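Local coordinates for protein alpha-glucosidase (Pseudoalteromonas sp. K8, PDB 5HQA) that hydrolyses alpha-glucosides as a chloride-activated, calcium-containing glycoside hydrolase of family 97, at residues T20-I25 / I33-L38; V83-A88 / V99-F104. One frame throughout, in Å; residues are numbered along the deposited sequence. Where two conformers were deposited one is given.

Contact 1: T20-I25 / I33-L38; sequences TPSYSI and INNSAL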
# COMPACT_ATOMS: atom_id res chain seq x y z
N THR A 20 -25.28 -12.61 20.24
CA THR A 20 -24.14 -11.85 20.70
C THR A 20 -24.42 -10.35 20.58
O THR A 20 -25.44 -9.94 20.00
CB THR A 20 -22.84 -12.21 19.92
OG1 THR A 20 -22.83 -11.62 18.61
CG2 THR A 20 -22.65 -13.74 19.78
N PRO A 21 -23.58 -9.52 21.17
CA PRO A 21 -23.48 -8.13 20.73
C PRO A 21 -23.35 -8.07 19.21
O PRO A 21 -22.79 -8.97 18.58
CB PRO A 21 -22.20 -7.65 21.41
CG PRO A 21 -22.16 -8.44 22.68
CD PRO A 21 -22.83 -9.76 22.41
N SER A 22 -23.88 -7.01 18.61
CA SER A 22 -23.84 -6.91 17.16
C SER A 22 -23.95 -5.45 16.76
O SER A 22 -24.31 -4.59 17.57
CB SER A 22 -24.96 -7.74 16.52
OG SER A 22 -26.24 -7.24 16.90
N TYR A 23 -23.62 -5.17 15.50
CA TYR A 23 -23.78 -3.83 14.95
C TYR A 23 -24.36 -3.95 13.55
O TYR A 23 -24.27 -4.99 12.90
CB TYR A 23 -22.45 -3.05 14.93
CG TYR A 23 -21.52 -3.53 13.85
CD1 TYR A 23 -20.75 -4.67 14.02
CD2 TYR A 23 -21.44 -2.85 12.64
CE1 TYR A 23 -19.92 -5.13 13.01
CE2 TYR A 23 -20.62 -3.30 11.62
CZ TYR A 23 -19.86 -4.44 11.81
OH TYR A 23 -19.05 -4.87 10.80
N SER A 24 -24.98 -2.86 13.10
CA SER A 24 -25.44 -2.73 11.72
C SER A 24 -25.21 -1.29 11.28
O SER A 24 -25.03 -0.39 12.11
CB SER A 24 -26.93 -3.11 11.57
OG SER A 24 -27.75 -2.22 12.29
N ILE A 25 -25.20 -1.06 9.97
CA ILE A 25 -24.87 0.26 9.43
C ILE A 25 -25.83 0.58 8.30
O ILE A 25 -26.06 -0.25 7.41
CB ILE A 25 -23.42 0.33 8.92
CG1 ILE A 25 -22.43 -0.07 10.02
CG2 ILE A 25 -23.12 1.73 8.36
CD1 ILE A 25 -21.00 -0.07 9.56
N ILE A 33 -25.02 -2.71 5.94
CA ILE A 33 -24.44 -3.79 6.74
C ILE A 33 -25.52 -4.27 7.70
O ILE A 33 -25.99 -3.49 8.55
CB ILE A 33 -23.18 -3.33 7.50
CG1 ILE A 33 -22.08 -2.87 6.53
CG2 ILE A 33 -22.67 -4.44 8.44
CD1 ILE A 33 -21.51 -3.97 5.66
N ASN A 34 -25.95 -5.52 7.55
CA ASN A 34 -26.95 -6.11 8.42
C ASN A 34 -26.31 -6.44 9.77
O ASN A 34 -25.10 -6.31 9.96
CB ASN A 34 -27.53 -7.37 7.78
CG ASN A 34 -28.44 -7.06 6.60
OD1 ASN A 34 -29.06 -6.01 6.54
ND2 ASN A 34 -28.52 -7.99 5.66
N ASN A 35 -27.14 -6.91 10.72
CA ASN A 35 -26.66 -7.36 12.02
C ASN A 35 -25.40 -8.20 11.87
O ASN A 35 -25.41 -9.23 11.19
CB ASN A 35 -27.73 -8.19 12.73
CG ASN A 35 -28.95 -7.40 13.09
OD1 ASN A 35 -28.87 -6.22 13.45
ND2 ASN A 35 -30.12 -8.04 13.01
N SER A 36 -24.32 -7.75 12.51
CA SER A 36 -23.01 -8.37 12.38
C SER A 36 -22.45 -8.63 13.78
O SER A 36 -22.41 -7.71 14.60
CB SER A 36 -22.06 -7.45 11.60
OG SER A 36 -22.56 -7.21 10.29
N ALA A 37 -22.01 -9.87 14.03
CA ALA A 37 -21.62 -10.30 15.36
C ALA A 37 -20.30 -9.65 15.81
O ALA A 37 -19.48 -9.21 15.01
CB ALA A 37 -21.48 -11.83 15.40
N LEU A 38 -20.12 -9.63 17.14
CA LEU A 38 -18.91 -9.16 17.80
C LEU A 38 -18.51 -10.16 18.87
O LEU A 38 -19.38 -10.77 19.50
CB LEU A 38 -19.13 -7.79 18.47
CG LEU A 38 -19.60 -6.68 17.52
CD1 LEU A 38 -20.13 -5.50 18.31
CD2 LEU A 38 -18.47 -6.26 16.61
O HOH W 1 -27.16 -5.57 15.02
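Ile-25 and Ile-33 exchange two backbone hydrogen bonds, Ile-33 N to Ile-25 O at 3.0 Å with an N-H...O angle of 180° and Ile-25 N to Ile-33 O at 2.9 Å. Tyr-23 and Ser-36 make the second such pair, in which Ser-36 N reaches Tyr-23 O at 2.8 Å. Between the pairs the antiparallel register slips by one residue, a beta bulge. In this region Ser-36 OG donates to Asn-34 O of its own strand and accepts from Ala-133 N of strand 122-134. Past the other end of the ladder, Leu-38 N gives Pro-21 O only a weak bond, and that carbonyl also accepts Thr-20 OG1.

The Tyr-23 ring is the centre of the packing. Its chi1 (74°) sets CG between the backbone N and the carbonyl carbon; Ser-36 CB sits over one face of the ring, 3.9 Å from its centroid, in a CH-pi contact. Leu-38 CD2 packs 3.8 Å from Tyr-23 CD1, the two side chains crossing at about a right angle, and Ile-33 CG2 lies 4.0 Å from Tyr-23 CE2. The phenol OH bonds Glu-131 O. A leucine in place of Tyr-23 would probably leave Glu-131 O without this partner and Ser-36 CB without its aromatic face. In this hairpin of the N-terminal beta domain, then, the tyrosine side is a largely apolar face in which both hydroxyls, of Tyr-23 and Ser-36, are hydrogen-bonded, while Ser-22 lies on the other face, its backbone bonded to Ser-15 of strand 10-15.

Contact 2: V83-A88 / V99-F104; sequences VTVTFA and VRFKAF. With FMT (formic acid), chain I.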
# COMPACT_ATOMS: atom_id res chain seq x y z
N VAL A 83 -18.39 6.71 19.87
CA VAL A 83 -19.10 6.12 21.00
C VAL A 83 -18.33 4.90 21.48
O VAL A 83 -17.86 4.10 20.67
CB VAL A 83 -20.57 5.76 20.67
CG1 VAL A 83 -20.64 4.61 19.66
CG2 VAL A 83 -21.35 5.42 21.97
N THR A 84 -18.18 4.79 22.79
CA THR A 84 -17.63 3.60 23.41
C THR A 84 -18.78 2.85 24.07
O THR A 84 -19.47 3.41 24.94
CB THR A 84 -16.54 3.95 24.42
OG1 THR A 84 -15.52 4.71 23.76
CG2 THR A 84 -15.92 2.68 24.98
N VAL A 85 -19.01 1.62 23.64
CA VAL A 85 -20.11 0.79 24.12
C VAL A 85 -19.51 -0.28 25.02
O VAL A 85 -18.64 -1.04 24.58
CB VAL A 85 -20.89 0.16 22.96
CG1 VAL A 85 -22.07 -0.62 23.49
CG2 VAL A 85 -21.33 1.23 21.98
N THR A 86 -19.96 -0.35 26.27
CA THR A 86 -19.45 -1.33 27.22
C THR A 86 -20.44 -2.47 27.34
O THR A 86 -21.64 -2.24 27.54
CB THR A 86 -19.20 -0.69 28.59
OG1 THR A 86 -18.18 0.30 28.45
CG2 THR A 86 -18.72 -1.75 29.58
N PHE A 87 -19.93 -3.70 27.20
CA PHE A 87 -20.71 -4.92 27.33
C PHE A 87 -20.27 -5.67 28.57
O PHE A 87 -19.07 -5.71 28.88
CB PHE A 87 -20.53 -5.84 26.12
CG PHE A 87 -20.92 -5.22 24.81
CD1 PHE A 87 -22.21 -5.33 24.33
CD2 PHE A 87 -19.98 -4.54 24.05
CE1 PHE A 87 -22.57 -4.77 23.11
CE2 PHE A 87 -20.33 -3.97 22.84
CZ PHE A 87 -21.63 -4.09 22.37
N ALA A 88 -21.21 -6.31 29.25
CA ALA A 88 -20.87 -7.10 30.41
C ALA A 88 -21.74 -8.34 30.47
O ALA A 88 -22.92 -8.31 30.11
CB ALA A 88 -21.01 -6.30 31.71
N VAL A 99 -16.41 -1.78 22.91
CA VAL A 99 -16.09 -1.54 21.51
C VAL A 99 -16.21 -0.04 21.27
O VAL A 99 -17.21 0.58 21.65
CB VAL A 99 -17.01 -2.33 20.56
CG1 VAL A 99 -16.57 -2.12 19.12
CG2 VAL A 99 -16.93 -3.82 20.87
N ARG A 100 -15.17 0.54 20.69
CA ARG A 100 -15.13 1.97 20.38
C ARG A 100 -15.41 2.12 18.90
O ARG A 100 -14.73 1.50 18.08
CB ARG A 100 -13.78 2.57 20.75
CG ARG A 100 -13.68 4.09 20.55
CD ARG A 100 -12.29 4.61 20.96
NE ARG A 100 -11.98 4.22 22.34
CZ ARG A 100 -12.27 4.94 23.42
NH1 ARG A 100 -12.88 6.13 23.31
NH2 ARG A 100 -11.96 4.47 24.61
N PHE A 101 -16.43 2.91 18.55
CA PHE A 101 -16.79 3.20 17.16
C PHE A 101 -16.50 4.65 16.85
O PHE A 101 -16.86 5.54 17.63
CB PHE A 101 -18.28 2.94 16.91
CG PHE A 101 -18.68 1.50 17.04
CD1 PHE A 101 -18.85 0.71 15.91
CD2 PHE A 101 -18.91 0.96 18.29
CE1 PHE A 101 -19.22 -0.62 16.03
CE2 PHE A 101 -19.30 -0.37 18.41
CZ PHE A 101 -19.44 -1.15 17.28
N LYS A 102 -15.87 4.90 15.70
CA LYS A 102 -15.67 6.25 15.19
C LYS A 102 -16.38 6.36 13.85
O LYS A 102 -16.10 5.57 12.94
CB LYS A 102 -14.18 6.58 15.05
CG LYS A 102 -13.44 6.67 16.38
CD LYS A 102 -11.98 7.05 16.17
CE LYS A 102 -11.28 7.36 17.48
NZ LYS A 102 -9.93 7.94 17.22
N ALA A 103 -17.29 7.31 13.72
CA ALA A 103 -18.09 7.47 12.51
C ALA A 103 -17.65 8.75 11.81
O ALA A 103 -17.83 9.85 12.35
CB ALA A 103 -19.58 7.51 12.84
N PHE A 104 -17.07 8.60 10.63
CA PHE A 104 -16.67 9.70 9.75
C PHE A 104 -17.68 9.82 8.61
O PHE A 104 -18.44 8.89 8.32
CB PHE A 104 -15.29 9.46 9.13
CG PHE A 104 -14.20 9.21 10.13
CD1 PHE A 104 -13.28 10.21 10.43
CD2 PHE A 104 -14.06 7.96 10.74
CE1 PHE A 104 -12.26 9.99 11.34
CE2 PHE A 104 -13.05 7.73 11.64
CZ PHE A 104 -12.14 8.74 11.95
C FMT I . -14.23 6.92 26.59
O1 FMT I . -14.13 5.71 26.75
O2 FMT I . -13.27 7.67 26.40
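Val-83 and Phe-101 satisfy each other's backbone groups with a reciprocal pair of hydrogen bonds, Phe-101 N to Val-83 O at 2.8 Å and Val-83 N to Phe-101 O at 3.0 Å. Val-85 and Val-99 repeat the pattern, Val-85 N reaching Val-99 O at 2.9 Å with an N-H...O angle of 178°. Between these pairs Thr-84 faces Arg-100 in a non-hydrogen-bonded pair. This regular ladder belongs to the antiparallel hairpin of strands 75-89 and 95-104, in a sheet of the N-terminal beta domain.

The Arg-100 side chain leaves with CG anti to the backbone N (chi1 -176°) and bends at chi3. Thr-84 OG1 lies over one face of its guanidinium, 3.0 Å from NH1, but the angle is too poor for a hydrogen bond. The charge is met by acids instead: NE forms a salt bridge with Glu-113 and NH1 with Glu-82. A formic acid, probably from the crystallisation liquor, accepts from Arg-100 NH2 through O1 at 3.3 Å, and more weakly from NH1 through O2; it also bonds Gln-60 NE2.

On the opposite face, Val-83 CG1 packs 4.0 Å from Phe-101 CB, and Phe-87 CE2 lies 3.9 Å from Val-99 CG2.

How the contacts relate
Contact 1 closes before contact 2 opens along the chain, and both lie in the N-terminal beta domain, away from the bound metals and the glycan pocket. Each is a hairpin, but in a different antiparallel sheet: 20-25 and 33-38 belong to strands 22-27 and 30-42, while 83-88 and 99-104 belong to strands 75-89 and 95-104. Their centres are 12 Å apart, and they touch at two points: Pro-21, in the loop before strand 22-27, puts CB 3.4 Å from Phe-87 CE1, and Tyr-23 CB packs against Phe-101 CE1. Phe-110 meets the rings of both Tyr-23 and Phe-101. Each hairpin contributes two neighbouring strands to its sheet, and side chains between the sheets join them into one beta domain.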